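Local coordinates for histidine triad (HIT) protein (Marinobacter aquaeolei, PDB 3OHE) that probably acts as a nucleotide-handling hydrolase of the histidine triad family, and binds calcium ions in the crystal, at residues 3-9 / 86-91; 11-15 / 25-29; 18-22 / 57-61; 62-66 / 91-95. The contacts are given in a common frame with arbitrary orientation. Where two conformers were deposited one is given. Residue numbers count along the deposited sequence, not the author numbering.

Interaction 1: 3-9 / 86-91; sequences FQLHERL and MVPQLH
Segment 3-9 runs extended through F3-H6 and turns helical at E7, along the irregular segment 86-91. H6 faces Q89 (CA-CA 6.6 Å) and R8 faces V87 (7.2 Å). Q89 loses most surface to the other segment. Its chi1 and chi2 are t, so its amide reaches the other backbone. Q89 NE2 donates to Q4 O at 2.9 Å, and H6 N to Q89 OE1 at 2.8 Å. H6 (chi1 t, chi2 -76°) is the N-cap: its ND1 accepts from R8 N at 3.0 Å. One face of its ring takes V87 CG1 in a CH-pi contact, 3.9 Å from the centroid. L9 (m, t) places CD2 over the H91 ring, 3.7 Å from its centroid. H91 has chi1 p, and its ND1 donates to Q89 O at 2.8 Å. This bond orients the imidazole as in the histidine triad motif, where Q89, H91 and H93 probably take the three positions. A glycerol, probably from the crystallisation liquor, hydrogen-bonds to H91 NE2 and may mark a pocket. R8 CG packs on V87 CG2 at 3.7 Å, while R8 NE pairs with D12. F3, Q89 and H91 rest on V38 of strand 34-39, and L5 on L25 of strand 22-27.

Interaction 2: 11-15 / 25-29; sequences ADTHK and LLMND. With CA (calcium ion), chain C.
H14 packs beside L26, with H14 CB 4.4 Å from L26 CB, and its ring reaches N28. Its chi1 is m and chi2 -60°. H14 NE2 comes within 3.3 Å of N28 OD1. Water 3 bridges the pair, 2.9 Å from H14 NE2 and 3.1 Å from N28 ND2. N28 OD1 accepts a hydrogen bond from Y117 N. The strands 13-15 and 25-27 run antiparallel, at 153° with axes 4.4 Å apart. T13-M27 and K15-L25 are non-hydrogen-bonded pairs (CA-CA 4.5 and 4.6 Å). H14-L26 is the hydrogen-bonded pair, with H14 CA 5.1 Å from L26 CA. H14 N donates to L26 O at 2.9 Å, and L26 N to H14 O at 2.8 Å. This is the beta hairpin of strands 13-18 and 22-27, at one edge of the antiparallel sheet of the HIT fold. N28 N extends the pairing to D12 O at 2.9 Å. N28 is then the centre of an inverse gamma turn, with D29 N bonded to M27 O at 2.8 Å. K15 and L25 share the other face from H14 and L26; K15 CG lies 4.0 Å from L25 CD2. T13 O binds calcium at 2.5 Å, together with A10 O and waters 2, 4 and 5. Water 2 donates to T13 OG1 at 2.8 Å, and water 4 lies 3.0 Å from H14 ND1. T13 has chi1 p, and its OG1 is also hydrogen-bonded to L9 O.

Interaction 3: 18-22 / 57-61; sequences ESRLC and RLLFE
This is a polar loop-to-helix contact. The turn of the hairpin between strands 13-18 and 22-27 meets one side of helix 52-72. S19 is 7.6 Å from E61 and L21 is 7.1 Å from L58, between CA atoms. E61 (chi1 m, chi2 t) extends its carboxylate into the turn. S19 OG donates to E61 OE1 at 2.6 Å, and L21 N donates to E61 OE2 at 3.1 Å. S19 has chi1 p, so its OG also accepts from C22 N at 2.9 Å, forming an ST motif. S19 N closes the turn on C22 O at 2.9 Å. One helical turn before E61, R57 holds the same carboxylate in a salt bridge, with R57 NE 2.8 Å from E61 OE2. R57 (t, p, t) and R20 (t, t, m) stack their guanidinium groups, centres 4.2 Å apart and planes at 15°. The charge of R20 is met by the C-terminal carboxylate of A137. An apolar patch lies beside these polar groups. L21 CD2 is 4.1 Å from L58 CB, and C22 SG is 3.8 Å from L58 CD1. The turn thus lies between helix 52-72 and strand 34-39: C22 touches L37 and P39, while R20 pairs its backbone with L136 at the chain end.

Interaction 4: 62-66 / 91-95; sequences SSALS and HLHHI
H94 gives the largest share of this buried contact, followed by S62 and L65. Helix 62-66 and strand 92-95 run nearly parallel, at 19°, with axes 9.8 Å apart. The closest CA pair is S66-H94, at 6.6 Å. H94 has chi1 m and chi2 75°, so its ring points across the gap to the helix. S62 (chi1 t) meets the ring edge: S62 OG and H94 NE2 share a hydrogen bond of 2.8 Å. On the other nitrogen, H94 ND1 is hydrogen-bonded to V35 O of the adjoining strand 34-39. The imidazole therefore links helix and sheet. L65 (t, p) packs over one ring face. Its CD2 lies 3.7 Å from the H94 centroid and 11° off the ring normal, a CH-pi contact. S66 OG also lies near the ring plane, 3.4 Å from H94 CD2. S66 has chi1 m, and its OG donates back to S62 O at 2.9 Å. One strand repeat before H94, L92 also points to the helix, with L92 CD2 3.4 Å from S62 OG. Alternation along the strand puts H93 on the other face of the sheet, where it meets W34 and W109. Such two-sided use of the strand suits the HIT fold: 52-72 backs the sheet, while H91 and H93, on the other side, probably belong to the histidine motif, which in relatives lines the active site.

In the fold
The four contacts build on one five-stranded antiparallel sheet: interaction 2 pairs two strands, and the others pack around it. Interactions 1 and 2 share helix 7-12, lie 12 Å apart between centres, and touch through L5 and L25. Interactions 3 and 4 share helix 52-72, lie 10 Å apart, and touch through L58 and L92. Interactions 2 and 3, 18 Å apart, sit on opposite sides of the chain centre. Interactions 1 and 4 share H91, and M27 packs on H93 between 2 and 4. Along the chain, 2 and 3 nest inside 1, while 1 and 4 cross. The N-terminal segment thus closes over the probable histidine motif, with helix 52-72 behind the sheet.

Interaction 1: 3-9 / 86-91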
loop_
_atom_site.group_PDB
_atom_site.type_symbol
_atom_site.label_atom_id
_atom_site.label_comp_id
_atom_site.label_asym_id
_atom_site.label_seq_id
_atom_site.Cartn_x
_atom_site.Cartn_y
_atom_site.Cartn_z
ATOM N N PHE A 3 15.162 -9.144 -15.766
ATOM C CA PHE A 3 13.775 -8.786 -15.482
ATOM C C PHE A 3 12.898 -9.058 -16.711
ATOM O O PHE A 3 13.275 -8.698 -17.839
ATOM C CB PHE A 3 13.659 -7.319 -15.067
ATOM C CG PHE A 3 12.238 -6.845 -14.938
ATOM C CD1 PHE A 3 11.527 -7.174 -13.814
ATOM C CD2 PHE A 3 11.636 -6.143 -15.945
ATOM C CE1 PHE A 3 10.215 -6.768 -13.668
ATOM C CE2 PHE A 3 10.305 -5.734 -15.810
ATOM C CZ PHE A 3 9.630 -6.047 -14.671
ATOM N N GLN A 4 11.733 -9.628 -16.488
ATOM C CA GLN A 4 10.730 -9.788 -17.526
ATOM C C GLN A 4 9.369 -9.494 -16.946
ATOM O O GLN A 4 8.956 -10.108 -15.950
ATOM C CB GLN A 4 10.769 -11.204 -18.095
ATOM C CG GLN A 4 9.848 -11.398 -19.271
ATOM C CD GLN A 4 9.978 -12.781 -19.821
ATOM O OE1 GLN A 4 10.906 -13.082 -20.607
ATOM N NE2 GLN A 4 9.117 -13.681 -19.332
ATOM N N LEU A 5 8.650 -8.549 -17.530
ATOM C CA LEU A 5 7.332 -8.182 -17.010
ATOM C C LEU A 5 6.424 -9.418 -17.002
ATOM O O LEU A 5 6.342 -10.160 -17.994
ATOM C CB LEU A 5 6.705 -7.090 -17.876
ATOM C CG LEU A 5 5.381 -6.525 -17.372
ATOM C CD1 LEU A 5 5.529 -5.787 -16.047
ATOM C CD2 LEU A 5 4.776 -5.554 -18.407
ATOM N N HIS A 6 5.714 -9.645 -15.901
ATOM C CA HIS A 6 4.801 -10.763 -15.761
ATOM C C HIS A 6 3.673 -10.664 -16.780
ATOM O O HIS A 6 3.133 -9.580 -16.994
ATOM C CB HIS A 6 4.264 -10.802 -14.325
ATOM C CG HIS A 6 3.537 -12.040 -13.966
ATOM N ND1 HIS A 6 2.254 -12.299 -14.391
ATOM C CD2 HIS A 6 3.910 -13.096 -13.200
ATOM C CE1 HIS A 6 1.860 -13.456 -13.887
ATOM N NE2 HIS A 6 2.839 -13.945 -13.140
ATOM N N GLU A 7 3.314 -11.787 -17.394
ATOM C CA GLU A 7 2.306 -11.808 -18.449
ATOM C C GLU A 7 0.970 -11.248 -18.003
ATOM O O GLU A 7 0.270 -10.625 -18.816
ATOM C CB GLU A 7 2.124 -13.229 -18.996
ATOM C CG GLU A 7 1.543 -14.240 -18.001
ATOM C CD GLU A 7 0.008 -14.264 -17.837
ATOM O OE1 GLU A 7 -0.750 -13.794 -18.743
ATOM O OE2 GLU A 7 -0.453 -14.783 -16.777
ATOM N N ARG A 8 0.583 -11.451 -16.747
ATOM C CA ARG A 8 -0.723 -10.942 -16.290
ATOM C C ARG A 8 -0.704 -9.409 -16.213
ATOM O O ARG A 8 -1.666 -8.735 -16.544
ATOM C CB ARG A 8 -1.120 -11.559 -14.948
ATOM C CG ARG A 8 -2.422 -11.077 -14.373
ATOM C CD ARG A 8 -3.690 -11.396 -15.125
ATOM N NE ARG A 8 -4.839 -10.888 -14.352
ATOM C CZ ARG A 8 -5.338 -11.447 -13.238
ATOM N NH1 ARG A 8 -4.835 -12.574 -12.728
ATOM N NH2 ARG A 8 -6.376 -10.869 -12.625
ATOM N N LEU A 9 0.414 -8.858 -15.745
ATOM C CA LEU A 9 0.571 -7.391 -15.719
ATOM C C LEU A 9 0.545 -6.839 -17.138
ATOM O O LEU A 9 -0.142 -5.853 -17.398
ATOM C CB LEU A 9 1.846 -6.974 -14.988
ATOM C CG LEU A 9 1.839 -7.224 -13.482
ATOM C CD1 LEU A 9 3.198 -6.920 -12.850
ATOM C CD2 LEU A 9 0.722 -6.480 -12.785
HETATM N N MSE A 86 -2.023 -12.973 -6.390
HETATM C CA MSE A 86 -2.097 -13.750 -7.644
HETATM C C MSE A 86 -0.822 -13.647 -8.504
HETATM O O MSE A 86 -0.451 -14.582 -9.192
HETATM C CB MSE A 86 -3.307 -13.291 -8.490
HETATM C CG MSE A 86 -4.622 -13.648 -7.828
HETATM SE SE MSE A 86 -6.268 -13.067 -8.702
HETATM C CE MSE A 86 -5.862 -11.172 -8.828
ATOM N N VAL A 87 -0.178 -12.487 -8.483
ATOM C CA VAL A 87 0.939 -12.116 -9.347
ATOM C C VAL A 87 2.125 -11.868 -8.455
ATOM O O VAL A 87 2.130 -10.904 -7.675
ATOM C CB VAL A 87 0.587 -10.887 -10.190
ATOM C CG1 VAL A 87 1.811 -10.399 -10.952
ATOM C CG2 VAL A 87 -0.600 -11.222 -11.134
ATOM N N PRO A 88 3.145 -12.726 -8.529
ATOM C CA PRO A 88 4.225 -12.648 -7.523
ATOM C C PRO A 88 5.226 -11.515 -7.767
ATOM O O PRO A 88 5.927 -11.135 -6.857
ATOM C CB PRO A 88 4.920 -14.016 -7.637
ATOM C CG PRO A 88 4.705 -14.424 -9.095
ATOM C CD PRO A 88 3.292 -13.911 -9.403
ATOM N N GLN A 89 5.207 -10.937 -8.952
ATOM C CA GLN A 89 6.098 -9.853 -9.309
ATOM C C GLN A 89 5.656 -8.564 -8.629
ATOM O O GLN A 89 4.577 -8.063 -8.895
ATOM C CB GLN A 89 6.094 -9.700 -10.811
ATOM C CG GLN A 89 7.016 -8.592 -11.349
ATOM C CD GLN A 89 7.187 -8.706 -12.841
ATOM O OE1 GLN A 89 6.390 -8.177 -13.620
ATOM N NE2 GLN A 89 8.195 -9.478 -13.255
ATOM N N LEU A 90 6.518 -8.013 -7.790
ATOM C CA LEU A 90 6.219 -6.797 -7.041
ATOM C C LEU A 90 5.722 -5.692 -7.991
ATOM O O LEU A 90 6.395 -5.339 -8.961
ATOM C CB LEU A 90 7.461 -6.292 -6.323
ATOM C CG LEU A 90 7.365 -4.915 -5.630
ATOM C CD1 LEU A 90 6.292 -4.916 -4.549
ATOM C CD2 LEU A 90 8.724 -4.514 -5.102
ATOM N N HIS A 91 4.559 -5.114 -7.637
ATOM C CA HIS A 91 4.028 -3.989 -8.366
ATOM C C HIS A 91 3.232 -3.136 -7.387
ATOM O O HIS A 91 2.559 -3.659 -6.508
ATOM C CB HIS A 91 3.235 -4.445 -9.594
ATOM C CG HIS A 91 2.049 -5.305 -9.296
ATOM N ND1 HIS A 91 2.163 -6.636 -8.981
ATOM C CD2 HIS A 91 0.716 -5.055 -9.371
ATOM C CE1 HIS A 91 0.948 -7.159 -8.843
ATOM N NE2 HIS A 91 0.051 -6.213 -9.054
#

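Interaction 2: 11-15 / 25-29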
loop_
_atom_site.group_PDB
_atom_site.type_symbol
_atom_site.label_atom_id
_atom_site.label_comp_id
_atom_site.label_asym_id
_atom_site.label_seq_id
_atom_site.Cartn_x
_atom_site.Cartn_y
_atom_site.Cartn_z
ATOM N N ALA A 11 -0.921 -8.167 -19.772
ATOM C CA ALA A 11 -2.276 -8.332 -20.295
ATOM C C ALA A 11 -3.279 -7.296 -19.763
ATOM O O ALA A 11 -4.195 -6.881 -20.471
ATOM C CB ALA A 11 -2.784 -9.741 -20.009
ATOM N N ASP A 12 -3.094 -6.880 -18.515
ATOM C CA ASP A 12 -4.073 -6.069 -17.780
ATOM C C ASP A 12 -3.797 -4.577 -17.893
ATOM O O ASP A 12 -4.572 -3.773 -17.335
ATOM C CB ASP A 12 -4.082 -6.462 -16.295
ATOM C CG ASP A 12 -4.776 -7.770 -16.013
ATOM O OD1 ASP A 12 -5.404 -8.349 -16.924
ATOM O OD2 ASP A 12 -4.696 -8.201 -14.820
ATOM N N THR A 13 -2.714 -4.190 -18.580
ATOM C CA THR A 13 -2.246 -2.796 -18.588
ATOM C C THR A 13 -1.837 -2.325 -19.973
ATOM O O THR A 13 -1.651 -3.123 -20.915
ATOM C CB THR A 13 -1.042 -2.599 -17.640
ATOM O OG1 THR A 13 0.094 -3.280 -18.199
ATOM C CG2 THR A 13 -1.278 -3.031 -16.218
ATOM N N HIS A 14 -1.726 -1.013 -20.087
ATOM C CA HIS A 14 -1.048 -0.342 -21.211
ATOM C C HIS A 14 0.210 0.347 -20.690
ATOM O O HIS A 14 0.189 0.920 -19.617
ATOM C CB HIS A 14 -1.971 0.697 -21.834
ATOM C CG HIS A 14 -3.187 0.105 -22.460
ATOM N ND1 HIS A 14 -3.126 -0.817 -23.487
ATOM C CD2 HIS A 14 -4.501 0.300 -22.198
ATOM C CE1 HIS A 14 -4.362 -1.143 -23.840
ATOM N NE2 HIS A 14 -5.211 -0.469 -23.084
ATOM N N LYS A 15 1.308 0.287 -21.430
ATOM C CA LYS A 15 2.548 0.896 -20.970
ATOM C C LYS A 15 2.549 2.419 -21.197
ATOM O O LYS A 15 2.443 2.893 -22.331
ATOM C CB LYS A 15 3.770 0.253 -21.636
ATOM C CG LYS A 15 5.119 0.706 -21.043
ATOM C CD LYS A 15 6.297 0.229 -21.878
ATOM C CE LYS A 15 7.632 0.760 -21.343
ATOM N NZ LYS A 15 8.775 0.585 -22.325
ATOM N N LEU A 25 2.808 1.596 -15.749
ATOM C CA LEU A 25 1.724 0.935 -16.452
ATOM C C LEU A 25 0.394 1.543 -16.066
ATOM O O LEU A 25 0.143 1.818 -14.912
ATOM C CB LEU A 25 1.751 -0.559 -16.124
ATOM C CG LEU A 25 3.067 -1.316 -16.346
ATOM C CD1 LEU A 25 2.855 -2.782 -15.967
ATOM C CD2 LEU A 25 3.612 -1.140 -17.808
ATOM N N LEU A 26 -0.480 1.688 -17.053
ATOM C CA LEU A 26 -1.856 2.104 -16.837
ATOM C C LEU A 26 -2.725 0.859 -16.653
ATOM O O LEU A 26 -2.810 0.036 -17.562
ATOM C CB LEU A 26 -2.368 2.847 -18.060
ATOM C CG LEU A 26 -3.800 3.405 -18.020
ATOM C CD1 LEU A 26 -3.899 4.527 -16.967
ATOM C CD2 LEU A 26 -4.190 3.879 -19.441
HETATM N N MSE A 27 -3.357 0.705 -15.510
HETATM C CA MSE A 27 -4.329 -0.395 -15.338
HETATM C C MSE A 27 -5.458 -0.154 -16.319
HETATM O O MSE A 27 -6.009 0.939 -16.343
HETATM C CB MSE A 27 -4.837 -0.473 -13.892
HETATM C CG MSE A 27 -5.753 -1.650 -13.659
HETATM SE SE MSE A 27 -4.860 -3.377 -13.807
HETATM C CE MSE A 27 -4.541 -3.620 -11.926
ATOM N N ASN A 28 -5.784 -1.175 -17.125
ATOM C CA ASN A 28 -6.748 -1.005 -18.207
ATOM C C ASN A 28 -8.212 -1.091 -17.754
ATOM O O ASN A 28 -8.980 -1.926 -18.237
ATOM C CB ASN A 28 -6.469 -2.011 -19.340
ATOM C CG ASN A 28 -7.186 -1.641 -20.609
ATOM O OD1 ASN A 28 -7.550 -0.475 -20.826
ATOM N ND2 ASN A 28 -7.423 -2.631 -21.448
ATOM N N ASP A 29 -8.529 -0.243 -16.788
ATOM C CA ASP A 29 -9.860 -0.052 -16.232
ATOM C C ASP A 29 -10.025 1.440 -16.077
ATOM O O ASP A 29 -9.400 2.047 -15.204
ATOM C CB ASP A 29 -10.027 -0.795 -14.895
ATOM C CG ASP A 29 -11.448 -0.691 -14.346
ATOM O OD1 ASP A 29 -12.303 -0.030 -15.012
ATOM O OD2 ASP A 29 -11.679 -1.221 -13.237
HETATM CA CA CA C . 0.016 -4.386 -22.257
HETATM O O HOH W 1 -6.709 -5.428 -20.562
HETATM O O HOH W 2 1.649 -3.172 -20.540
HETATM O O HOH W 3 -7.889 -1.018 -23.995
HETATM O O HOH W 4 -0.969 -2.833 -24.021
HETATM O O HOH W 5 0.308 -6.310 -23.584
#

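Interaction 3: 18-22 / 57-61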
loop_
_atom_site.group_PDB
_atom_site.type_symbol
_atom_site.label_atom_id
_atom_site.label_comp_id
_atom_site.label_asym_id
_atom_site.label_seq_id
_atom_site.Cartn_x
_atom_site.Cartn_y
_atom_site.Cartn_z
ATOM N N GLU A 18 8.586 4.832 -18.672
ATOM C CA GLU A 18 9.603 4.233 -17.810
ATOM C C GLU A 18 10.141 5.289 -16.861
ATOM O O GLU A 18 10.585 6.360 -17.305
ATOM C CB GLU A 18 10.799 3.744 -18.652
ATOM C CG GLU A 18 10.429 2.721 -19.689
ATOM C CD GLU A 18 11.550 2.346 -20.650
ATOM O OE1 GLU A 18 12.528 3.109 -20.773
ATOM O OE2 GLU A 18 11.390 1.280 -21.282
ATOM N N SER A 19 10.164 4.969 -15.583
ATOM C CA SER A 19 10.934 5.761 -14.631
ATOM C C SER A 19 12.359 5.190 -14.575
ATOM O O SER A 19 12.674 4.193 -15.244
ATOM C CB SER A 19 10.292 5.705 -13.274
ATOM O OG SER A 19 10.287 4.387 -12.770
ATOM N N ARG A 20 13.204 5.765 -13.732
ATOM C CA ARG A 20 14.561 5.267 -13.584
ATOM C C ARG A 20 14.554 3.801 -13.169
ATOM O O ARG A 20 15.291 2.985 -13.745
ATOM C CB ARG A 20 15.347 6.118 -12.595
ATOM C CG ARG A 20 16.861 5.900 -12.678
ATOM C CD ARG A 20 17.658 6.847 -11.812
ATOM N NE ARG A 20 17.417 8.226 -12.253
ATOM C CZ ARG A 20 17.943 9.292 -11.668
ATOM N NH1 ARG A 20 18.719 9.151 -10.605
ATOM N NH2 ARG A 20 17.639 10.507 -12.120
ATOM N N LEU A 21 13.684 3.433 -12.224
ATOM C CA LEU A 21 13.647 2.066 -11.718
ATOM C C LEU A 21 12.533 1.175 -12.293
ATOM O O LEU A 21 12.691 -0.050 -12.272
ATOM C CB LEU A 21 13.507 2.138 -10.179
ATOM C CG LEU A 21 13.422 0.813 -9.401
ATOM C CD1 LEU A 21 14.720 0.028 -9.563
ATOM C CD2 LEU A 21 13.116 1.102 -7.933
ATOM N N CYS A 22 11.432 1.769 -12.746
ATOM C CA CYS A 22 10.190 1.027 -12.947
ATOM C C CYS A 22 9.587 1.155 -14.326
ATOM O O CYS A 22 9.661 2.208 -14.989
ATOM C CB CYS A 22 9.098 1.498 -11.974
ATOM S SG CYS A 22 9.518 1.346 -10.219
ATOM N N ARG A 57 14.552 4.435 -3.781
ATOM C CA ARG A 57 14.205 4.947 -5.093
ATOM C C ARG A 57 12.737 4.706 -5.418
ATOM O O ARG A 57 12.063 5.596 -5.950
ATOM C CB ARG A 57 15.120 4.365 -6.170
ATOM C CG ARG A 57 14.821 4.867 -7.586
ATOM C CD ARG A 57 15.173 6.324 -7.762
ATOM N NE ARG A 57 14.532 6.862 -8.955
ATOM C CZ ARG A 57 14.667 8.120 -9.337
ATOM N NH1 ARG A 57 15.545 8.928 -8.750
ATOM N NH2 ARG A 57 13.941 8.548 -10.348
ATOM N N LEU A 58 12.241 3.523 -5.099
ATOM C CA LEU A 58 10.833 3.240 -5.308
ATOM C C LEU A 58 9.952 4.209 -4.517
ATOM O O LEU A 58 8.949 4.695 -5.020
ATOM C CB LEU A 58 10.497 1.791 -4.910
ATOM C CG LEU A 58 9.046 1.340 -5.114
ATOM C CD1 LEU A 58 8.593 1.540 -6.577
ATOM C CD2 LEU A 58 8.930 -0.112 -4.653
ATOM N N LEU A 59 10.320 4.471 -3.261
ATOM C CA LEU A 59 9.595 5.437 -2.454
ATOM C C LEU A 59 9.596 6.817 -3.093
ATOM O O LEU A 59 8.568 7.495 -3.171
ATOM C CB LEU A 59 10.208 5.498 -1.044
ATOM C CG LEU A 59 9.749 6.638 -0.142
ATOM C CD1 LEU A 59 8.268 6.518 0.220
ATOM C CD2 LEU A 59 10.664 6.690 1.141
ATOM N N PHE A 60 10.767 7.274 -3.534
ATOM C CA PHE A 60 10.867 8.590 -4.203
ATOM C C PHE A 60 9.892 8.637 -5.389
ATOM O O PHE A 60 9.121 9.599 -5.544
ATOM C CB PHE A 60 12.306 8.872 -4.680
ATOM C CG PHE A 60 12.390 10.031 -5.590
ATOM C CD1 PHE A 60 12.319 11.314 -5.112
ATOM C CD2 PHE A 60 12.402 9.842 -6.973
ATOM C CE1 PHE A 60 12.367 12.402 -6.011
ATOM C CE2 PHE A 60 12.427 10.913 -7.861
ATOM C CZ PHE A 60 12.390 12.187 -7.357
ATOM N N GLU A 61 9.938 7.614 -6.226
ATOM C CA GLU A 61 9.106 7.586 -7.435
ATOM C C GLU A 61 7.627 7.514 -7.079
ATOM O O GLU A 61 6.795 8.204 -7.690
ATOM C CB GLU A 61 9.503 6.419 -8.356
ATOM C CG GLU A 61 10.925 6.614 -8.907
ATOM C CD GLU A 61 11.358 5.561 -9.924
ATOM O OE1 GLU A 61 10.543 4.672 -10.190
ATOM O OE2 GLU A 61 12.503 5.639 -10.450
#

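Interaction 4: 62-66 / 91-95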
loop_
_atom_site.group_PDB
_atom_site.type_symbol
_atom_site.label_atom_id
_atom_site.label_comp_id
_atom_site.label_asym_id
_atom_site.label_seq_id
_atom_site.Cartn_x
_atom_site.Cartn_y
_atom_site.Cartn_z
ATOM N N SER A 62 7.271 6.672 -6.126
ATOM C CA SER A 62 5.882 6.487 -5.714
ATOM C C SER A 62 5.305 7.763 -5.125
ATOM O O SER A 62 4.181 8.164 -5.455
ATOM C CB SER A 62 5.788 5.371 -4.692
ATOM O OG SER A 62 4.462 5.207 -4.222
ATOM N N SER A 63 6.062 8.402 -4.225
ATOM C CA SER A 63 5.598 9.654 -3.628
ATOM C C SER A 63 5.448 10.748 -4.666
ATOM O O SER A 63 4.486 11.540 -4.619
ATOM C CB SER A 63 6.529 10.088 -2.520
ATOM O OG SER A 63 6.271 9.306 -1.368
ATOM N N ALA A 64 6.356 10.852 -5.624
ATOM C CA ALA A 64 6.291 11.876 -6.671
ATOM C C ALA A 64 5.097 11.585 -7.591
ATOM O O ALA A 64 4.312 12.482 -7.954
ATOM C CB ALA A 64 7.611 11.944 -7.469
ATOM N N LEU A 65 4.951 10.324 -7.987
ATOM C CA LEU A 65 3.806 9.916 -8.815
ATOM C C LEU A 65 2.485 10.227 -8.118
ATOM O O LEU A 65 1.546 10.762 -8.739
ATOM C CB LEU A 65 3.894 8.429 -9.143
ATOM C CG LEU A 65 2.729 7.846 -9.949
ATOM C CD1 LEU A 65 2.693 8.448 -11.379
ATOM C CD2 LEU A 65 2.852 6.297 -10.009
ATOM N N SER A 66 2.374 9.870 -6.849
ATOM C CA SER A 66 1.111 10.037 -6.104
ATOM C C SER A 66 0.736 11.513 -6.018
ATOM O O SER A 66 -0.385 11.896 -6.368
ATOM C CB SER A 66 1.211 9.492 -4.674
ATOM O OG SER A 66 1.360 8.098 -4.649
ATOM N N HIS A 91 4.559 -5.114 -7.637
ATOM C CA HIS A 91 4.028 -3.989 -8.366
ATOM C C HIS A 91 3.232 -3.136 -7.387
ATOM O O HIS A 91 2.559 -3.659 -6.508
ATOM C CB HIS A 91 3.235 -4.445 -9.594
ATOM C CG HIS A 91 2.049 -5.305 -9.296
ATOM N ND1 HIS A 91 2.163 -6.636 -8.981
ATOM C CD2 HIS A 91 0.716 -5.055 -9.371
ATOM C CE1 HIS A 91 0.948 -7.159 -8.843
ATOM N NE2 HIS A 91 0.051 -6.213 -9.054
ATOM N N LEU A 92 3.305 -1.824 -7.582
ATOM C CA LEU A 92 2.750 -0.890 -6.618
ATOM C C LEU A 92 1.611 -0.117 -7.276
ATOM O O LEU A 92 1.832 0.621 -8.243
ATOM C CB LEU A 92 3.896 0.015 -6.114
ATOM C CG LEU A 92 3.649 0.955 -4.955
ATOM C CD1 LEU A 92 3.262 0.120 -3.697
ATOM C CD2 LEU A 92 4.871 1.847 -4.645
ATOM N N HIS A 93 0.401 -0.306 -6.758
ATOM C CA HIS A 93 -0.822 0.363 -7.239
ATOM C C HIS A 93 -0.922 1.774 -6.721
ATOM O O HIS A 93 -0.692 2.005 -5.544
ATOM C CB HIS A 93 -2.060 -0.391 -6.738
ATOM C CG HIS A 93 -2.155 -1.803 -7.190
ATOM N ND1 HIS A 93 -2.592 -2.136 -8.447
ATOM C CD2 HIS A 93 -1.932 -2.953 -6.523
ATOM C CE1 HIS A 93 -2.602 -3.451 -8.542
ATOM N NE2 HIS A 93 -2.205 -3.970 -7.394
ATOM N N HIS A 94 -1.303 2.702 -7.605
ATOM C CA HIS A 94 -1.577 4.103 -7.263
ATOM C C HIS A 94 -2.924 4.473 -7.882
ATOM O O HIS A 94 -3.031 4.547 -9.108
ATOM C CB HIS A 94 -0.485 5.032 -7.809
ATOM C CG HIS A 94 0.891 4.690 -7.358
ATOM N ND1 HIS A 94 1.595 3.621 -7.853
ATOM C CD2 HIS A 94 1.675 5.257 -6.424
ATOM C CE1 HIS A 94 2.761 3.557 -7.228
ATOM N NE2 HIS A 94 2.842 4.541 -6.359
ATOM N N ILE A 95 -3.928 4.635 -7.025
ATOM C CA ILE A 95 -5.313 4.807 -7.500
ATOM C C ILE A 95 -5.862 6.123 -6.951
ATOM O O ILE A 95 -5.852 6.344 -5.737
ATOM C CB ILE A 95 -6.204 3.645 -7.070
ATOM C CG1 ILE A 95 -5.550 2.288 -7.417
ATOM C CG2 ILE A 95 -7.590 3.775 -7.734
ATOM C CD1 ILE A 95 -6.233 1.085 -6.823
#